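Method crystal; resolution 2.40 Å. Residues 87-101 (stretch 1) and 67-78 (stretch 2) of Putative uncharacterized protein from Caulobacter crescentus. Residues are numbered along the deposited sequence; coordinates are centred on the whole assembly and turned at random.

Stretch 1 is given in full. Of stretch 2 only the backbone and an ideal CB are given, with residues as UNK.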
# COMPACT_ATOMS: atom_id res chain seq x y z
N VAL A 87 6.57 16.84 -2.36
CA VAL A 87 8.03 16.71 -2.34
C VAL A 87 8.50 15.48 -3.08
O VAL A 87 9.70 15.38 -3.41
CB VAL A 87 8.61 16.77 -0.90
CG1 VAL A 87 8.44 18.15 -0.29
CG2 VAL A 87 8.04 15.69 0.01
N HIS A 88 7.56 14.55 -3.36
CA HIS A 88 7.79 13.28 -4.05
C HIS A 88 6.46 12.64 -4.40
O HIS A 88 5.47 12.82 -3.68
CB HIS A 88 8.63 12.34 -3.16
CG HIS A 88 9.17 11.12 -3.85
ND1 HIS A 88 9.78 11.19 -5.09
CD2 HIS A 88 9.22 9.83 -3.41
CE1 HIS A 88 10.13 9.95 -5.40
NE2 HIS A 88 9.82 9.10 -4.42
N LYS A 89 6.43 11.88 -5.48
CA LYS A 89 5.23 11.13 -5.89
C LYS A 89 5.62 9.77 -6.55
O LYS A 89 6.82 9.45 -6.71
CB LYS A 89 4.31 12.00 -6.78
CG LYS A 89 4.65 12.14 -8.25
CD LYS A 89 3.53 12.94 -8.90
CE LYS A 89 3.59 13.01 -10.41
NZ LYS A 89 2.51 13.88 -10.97
N GLY A 90 4.61 8.97 -6.86
CA GLY A 90 4.81 7.67 -7.49
C GLY A 90 3.53 7.01 -7.93
O GLY A 90 2.41 7.50 -7.67
N ARG A 91 3.70 5.89 -8.65
CA ARG A 91 2.67 4.99 -9.14
C ARG A 91 3.15 3.58 -8.84
O ARG A 91 4.32 3.28 -9.04
CB ARG A 91 2.38 5.23 -10.64
CG ARG A 91 1.47 4.20 -11.33
CD ARG A 91 0.04 4.10 -10.79
NE ARG A 91 -0.69 3.02 -11.45
CZ ARG A 91 -1.80 3.18 -12.17
NH1 ARG A 91 -2.35 4.38 -12.29
NH2 ARG A 91 -2.38 2.14 -12.75
N THR A 92 2.29 2.77 -8.24
CA THR A 92 2.62 1.38 -7.86
C THR A 92 1.51 0.49 -8.40
O THR A 92 0.33 0.77 -8.20
CB THR A 92 2.82 1.30 -6.31
OG1 THR A 92 3.76 2.29 -5.91
CG2 THR A 92 3.28 -0.06 -5.81
N ASP A 93 1.88 -0.56 -9.10
CA ASP A 93 0.94 -1.53 -9.65
C ASP A 93 1.38 -2.90 -9.22
O ASP A 93 2.46 -3.33 -9.58
CB ASP A 93 0.89 -1.44 -11.18
CG ASP A 93 -0.40 -0.87 -11.72
OD1 ASP A 93 -1.40 -1.62 -11.76
OD2 ASP A 93 -0.39 0.29 -12.18
N VAL A 94 0.55 -3.58 -8.43
CA VAL A 94 0.84 -4.91 -7.92
C VAL A 94 -0.26 -5.90 -8.36
O VAL A 94 -1.45 -5.55 -8.30
CB VAL A 94 1.00 -4.87 -6.37
CG1 VAL A 94 1.10 -6.28 -5.79
CG2 VAL A 94 2.21 -4.05 -5.97
N SER A 95 0.13 -7.12 -8.73
CA SER A 95 -0.81 -8.19 -9.09
C SER A 95 -0.57 -9.42 -8.27
O SER A 95 0.57 -9.78 -8.04
CB SER A 95 -0.71 -8.55 -10.57
OG SER A 95 -1.45 -7.59 -11.30
N VAL A 96 -1.65 -10.05 -7.80
CA VAL A 96 -1.63 -11.30 -7.06
C VAL A 96 -2.69 -12.24 -7.65
O VAL A 96 -3.64 -11.79 -8.32
CB VAL A 96 -1.83 -11.13 -5.52
CG1 VAL A 96 -0.74 -10.29 -4.91
CG2 VAL A 96 -3.21 -10.58 -5.17
N THR A 97 -2.52 -13.53 -7.40
CA THR A 97 -3.48 -14.56 -7.72
C THR A 97 -3.91 -15.21 -6.40
O THR A 97 -3.18 -15.15 -5.41
CB THR A 97 -2.98 -15.58 -8.74
OG1 THR A 97 -1.90 -16.31 -8.20
CG2 THR A 97 -2.64 -14.97 -10.11
N TYR A 98 -5.12 -15.76 -6.38
CA TYR A 98 -5.64 -16.53 -5.26
C TYR A 98 -6.43 -17.63 -5.82
O TYR A 98 -7.04 -17.49 -6.90
CB TYR A 98 -6.42 -15.72 -4.20
CG TYR A 98 -7.65 -15.00 -4.70
CD1 TYR A 98 -8.90 -15.62 -4.67
CD2 TYR A 98 -7.59 -13.67 -5.12
CE1 TYR A 98 -10.05 -14.94 -5.08
CE2 TYR A 98 -8.73 -12.99 -5.55
CZ TYR A 98 -9.96 -13.62 -5.51
OH TYR A 98 -11.09 -12.98 -5.95
N ASP A 99 -6.35 -18.77 -5.16
CA ASP A 99 -7.07 -19.94 -5.60
C ASP A 99 -8.29 -20.09 -4.71
O ASP A 99 -8.19 -20.54 -3.57
CB ASP A 99 -6.15 -21.18 -5.61
CG ASP A 99 -5.34 -21.34 -6.89
OD1 ASP A 99 -4.76 -20.35 -7.35
OD2 ASP A 99 -5.25 -22.47 -7.39
N SER A 100 -9.45 -19.65 -5.23
CA SER A 100 -10.77 -19.71 -4.57
C SER A 100 -11.26 -21.17 -4.35
O SER A 100 -10.55 -22.15 -4.62
CB SER A 100 -11.80 -18.92 -5.38
OG SER A 100 -12.84 -18.40 -4.58
N ALA A 101 -12.48 -21.30 -3.84
CA ALA A 101 -13.10 -22.57 -3.52
C ALA A 101 -14.61 -22.53 -3.79
O ALA A 101 -15.19 -21.44 -3.85
CB ALA A 101 -12.83 -22.90 -2.05
N UNK A 67 -9.29 -19.91 -9.95
CA UNK A 67 -8.08 -19.08 -9.78
C UNK A 67 -8.42 -17.66 -10.23
O UNK A 67 -9.01 -17.47 -11.29
CB UNK A 67 -6.90 -19.64 -10.57
N UNK A 68 -8.06 -16.68 -9.42
CA UNK A 68 -8.39 -15.29 -9.72
C UNK A 68 -7.17 -14.41 -9.69
O UNK A 68 -6.24 -14.72 -8.96
CB UNK A 68 -9.43 -14.76 -8.73
N UNK A 69 -7.18 -13.32 -10.49
CA UNK A 69 -6.11 -12.32 -10.49
C UNK A 69 -6.68 -11.02 -9.97
O UNK A 69 -7.73 -10.58 -10.40
CB UNK A 69 -5.51 -12.13 -11.88
N UNK A 70 -5.98 -10.44 -9.01
CA UNK A 70 -6.37 -9.22 -8.37
C UNK A 70 -5.28 -8.18 -8.58
O UNK A 70 -4.09 -8.49 -8.45
CB UNK A 70 -6.64 -9.45 -6.88
N UNK A 71 -5.68 -6.97 -8.95
CA UNK A 71 -4.74 -5.91 -9.25
C UNK A 71 -4.91 -4.71 -8.33
O UNK A 71 -6.02 -4.23 -8.12
CB UNK A 71 -4.90 -5.47 -10.71
N UNK A 72 -3.80 -4.28 -7.75
CA UNK A 72 -3.80 -3.10 -6.92
C UNK A 72 -3.00 -2.02 -7.63
O UNK A 72 -1.78 -2.15 -7.80
CB UNK A 72 -3.23 -3.40 -5.53
N UNK A 73 -3.71 -0.95 -8.04
CA UNK A 73 -3.14 0.21 -8.71
C UNK A 73 -3.22 1.39 -7.77
O UNK A 73 -4.30 1.70 -7.25
CB UNK A 73 -3.86 0.51 -10.03
N UNK A 74 -2.06 2.01 -7.48
CA UNK A 74 -2.00 3.11 -6.52
C UNK A 74 -1.20 4.27 -7.07
O UNK A 74 -0.02 4.12 -7.39
CB UNK A 74 -1.39 2.64 -5.20
N UNK A 75 -1.80 5.43 -7.08
CA UNK A 75 -1.12 6.69 -7.35
C UNK A 75 -0.92 7.31 -6.01
O UNK A 75 -1.86 7.31 -5.22
CB UNK A 75 -1.90 7.60 -8.30
N UNK A 76 0.30 7.77 -5.70
CA UNK A 76 0.53 8.36 -4.39
C UNK A 76 1.42 9.62 -4.46
O UNK A 76 2.28 9.73 -5.32
CB UNK A 76 1.17 7.32 -3.47
N UNK A 77 1.18 10.56 -3.51
CA UNK A 77 1.88 11.84 -3.34
C UNK A 77 2.44 11.97 -1.94
O UNK A 77 1.71 11.73 -0.97
CB UNK A 77 0.94 13.01 -3.64
N UNK A 78 3.69 12.43 -1.82
CA UNK A 78 4.31 12.68 -0.52
C UNK A 78 4.37 14.17 -0.31
O UNK A 78 4.93 14.89 -1.15
CB UNK A 78 5.70 12.06 -0.43

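The two strands run antiparallel, and their alternation sorts the positions: odd ones send CB to the face carrying K89, R91, D93, S95, T97 and D99, even ones to the face of H88, T92, V94, V96 and Y98.

Position 67 pairs with D99, whose OD1 lies 3.9 Å from the ideal CB; a long cation or a hydroxyl would suit. It is R67, whose NE donates to D99 OD1 at 2.8 Å, nearly straight, within a salt bridge.

At 68 the ideal CB sits 3.5 Å from Y98 CZ, so the rest of the chain cannot run into the ring and must pass along or away from it; a flat or apolar group fits. F68 lays its CB over the face of the Y98 ring; the two rings are near parallel but barely overlap.

Position 69 meets T97 in open space and tolerates most polar or beta-branched residues. E69 extends there without a charged partner in stretch 1.

At 70, V96 CG2 and Y98 CE2 stand 4.0 and 4.3 Å from the ideal CB, calling for an aliphatic chain. L70 answers, CD2 reaching V96 CG2 at 3.9 Å.

Position 71 lies across from S95, but D93 OD1 is 5.3 Å from the ideal CB of 71, inviting a long donor. R71 reaches it with an extended chain: NE to D93 OD1 is 2.7 Å, a salt bridge.

Position 72 pairs with V94, so an apolar chain is natural; it is M72, a selenomethionine, whose end leads away.

At 73, D93 OD1 is 3.7 Å from the ideal CB and R91 NH2 3.5 Å, favouring a small donor. S73 OG donates to D93 OD1 at 2.8 Å, sharing that oxygen with R71, while R91 holds D93 OD2.

Position 74, beside T92, suits a beta-branched or other apolar residue, and V74 is one.

Position 75 faces R91, so an acid or a polar acceptor would serve. D75 forms a salt bridge, R91 NH1 to D75 OD2 at 3.1 Å, its hydrogen bond weak.

Across from 76 is G90, which leaves a bare surface with the T92 hydroxyl beyond it: room for a large flat ring carrying a donor. W76 covers it. G90 CA packs over the face of the six-membered ring, W76 NE1 donates to T92 OG1 at 2.9 Å, and a CB on G90 would fall 2.2 Å from W76 CZ2.

Position 77 faces K89 and open space; many polar residues would do. R77 makes no close side-chain contact with stretch 1; its NH1 is hydrogen-bonded elsewhere in the structure.

At 78, V87 CG2 is 4.3 Å from the ideal CB, favouring an aliphatic residue. L78 CD2 meets V87 CG2 at 4.0 Å.

Stretch 2, residues 67-78: RFELRMSVDWRL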
# COMPACT_ATOMS: atom_id res chain seq x y z
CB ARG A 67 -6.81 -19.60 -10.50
CG ARG A 67 -5.61 -18.61 -10.32
CD ARG A 67 -4.24 -19.09 -10.76
NE ARG A 67 -3.82 -20.25 -9.99
CZ ARG A 67 -3.07 -21.24 -10.47
NH1 ARG A 67 -2.60 -21.18 -11.71
NH2 ARG A 67 -2.79 -22.29 -9.72
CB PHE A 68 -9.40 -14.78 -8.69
CG PHE A 68 -10.80 -15.28 -8.89
CD1 PHE A 68 -11.19 -16.54 -8.45
CD2 PHE A 68 -11.75 -14.49 -9.54
CE1 PHE A 68 -12.48 -17.01 -8.68
CE2 PHE A 68 -13.03 -14.97 -9.79
CZ PHE A 68 -13.40 -16.22 -9.34
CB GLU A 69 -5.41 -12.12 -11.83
CG GLU A 69 -4.15 -11.28 -11.68
CD GLU A 69 -3.31 -11.04 -12.92
OE1 GLU A 69 -3.73 -10.22 -13.77
OE2 GLU A 69 -2.20 -11.61 -13.00
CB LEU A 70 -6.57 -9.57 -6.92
CG LEU A 70 -7.11 -8.51 -6.01
CD1 LEU A 70 -8.62 -8.53 -5.99
CD2 LEU A 70 -6.63 -8.81 -4.65
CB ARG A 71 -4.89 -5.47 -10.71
CG ARG A 71 -3.73 -4.61 -11.17
CD ARG A 71 -3.69 -4.55 -12.66
NE ARG A 71 -2.95 -3.38 -13.11
CZ ARG A 71 -3.37 -2.54 -14.05
NH1 ARG A 71 -4.55 -2.73 -14.64
NH2 ARG A 71 -2.63 -1.51 -14.40
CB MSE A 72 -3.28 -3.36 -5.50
CG MSE A 72 -3.34 -2.08 -4.66
SE MSE A 72 -2.76 -2.33 -2.88
CE MSE A 72 -4.34 -1.77 -2.06
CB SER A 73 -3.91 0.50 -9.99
OG SER A 73 -3.86 -0.64 -10.82
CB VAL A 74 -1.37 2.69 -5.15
CG1 VAL A 74 -1.77 3.66 -4.04
CG2 VAL A 74 -1.67 1.24 -4.78
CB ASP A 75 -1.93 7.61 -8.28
CG ASP A 75 -1.81 7.22 -9.73
OD1 ASP A 75 -0.71 7.37 -10.30
OD2 ASP A 75 -2.82 6.77 -10.30
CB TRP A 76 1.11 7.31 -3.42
CG TRP A 76 2.29 6.57 -3.94
CD1 TRP A 76 2.29 5.38 -4.63
CD2 TRP A 76 3.66 6.94 -3.78
NE1 TRP A 76 3.58 4.99 -4.90
CE2 TRP A 76 4.44 5.93 -4.40
CE3 TRP A 76 4.30 8.04 -3.18
CZ2 TRP A 76 5.84 5.99 -4.43
CZ3 TRP A 76 5.69 8.07 -3.17
CH2 TRP A 76 6.44 7.06 -3.81
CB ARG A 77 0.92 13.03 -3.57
CG ARG A 77 0.34 13.10 -4.93
CD ARG A 77 -0.59 14.27 -5.07
NE ARG A 77 -1.65 13.89 -6.01
CZ ARG A 77 -1.63 14.15 -7.31
NH1 ARG A 77 -0.65 14.87 -7.84
NH2 ARG A 77 -2.63 13.73 -8.09
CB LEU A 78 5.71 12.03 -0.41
CG LEU A 78 6.36 12.07 0.99
CD1 LEU A 78 5.70 11.05 1.94
CD2 LEU A 78 7.83 11.79 0.91
O HOH W 1 1.32 9.83 -10.02
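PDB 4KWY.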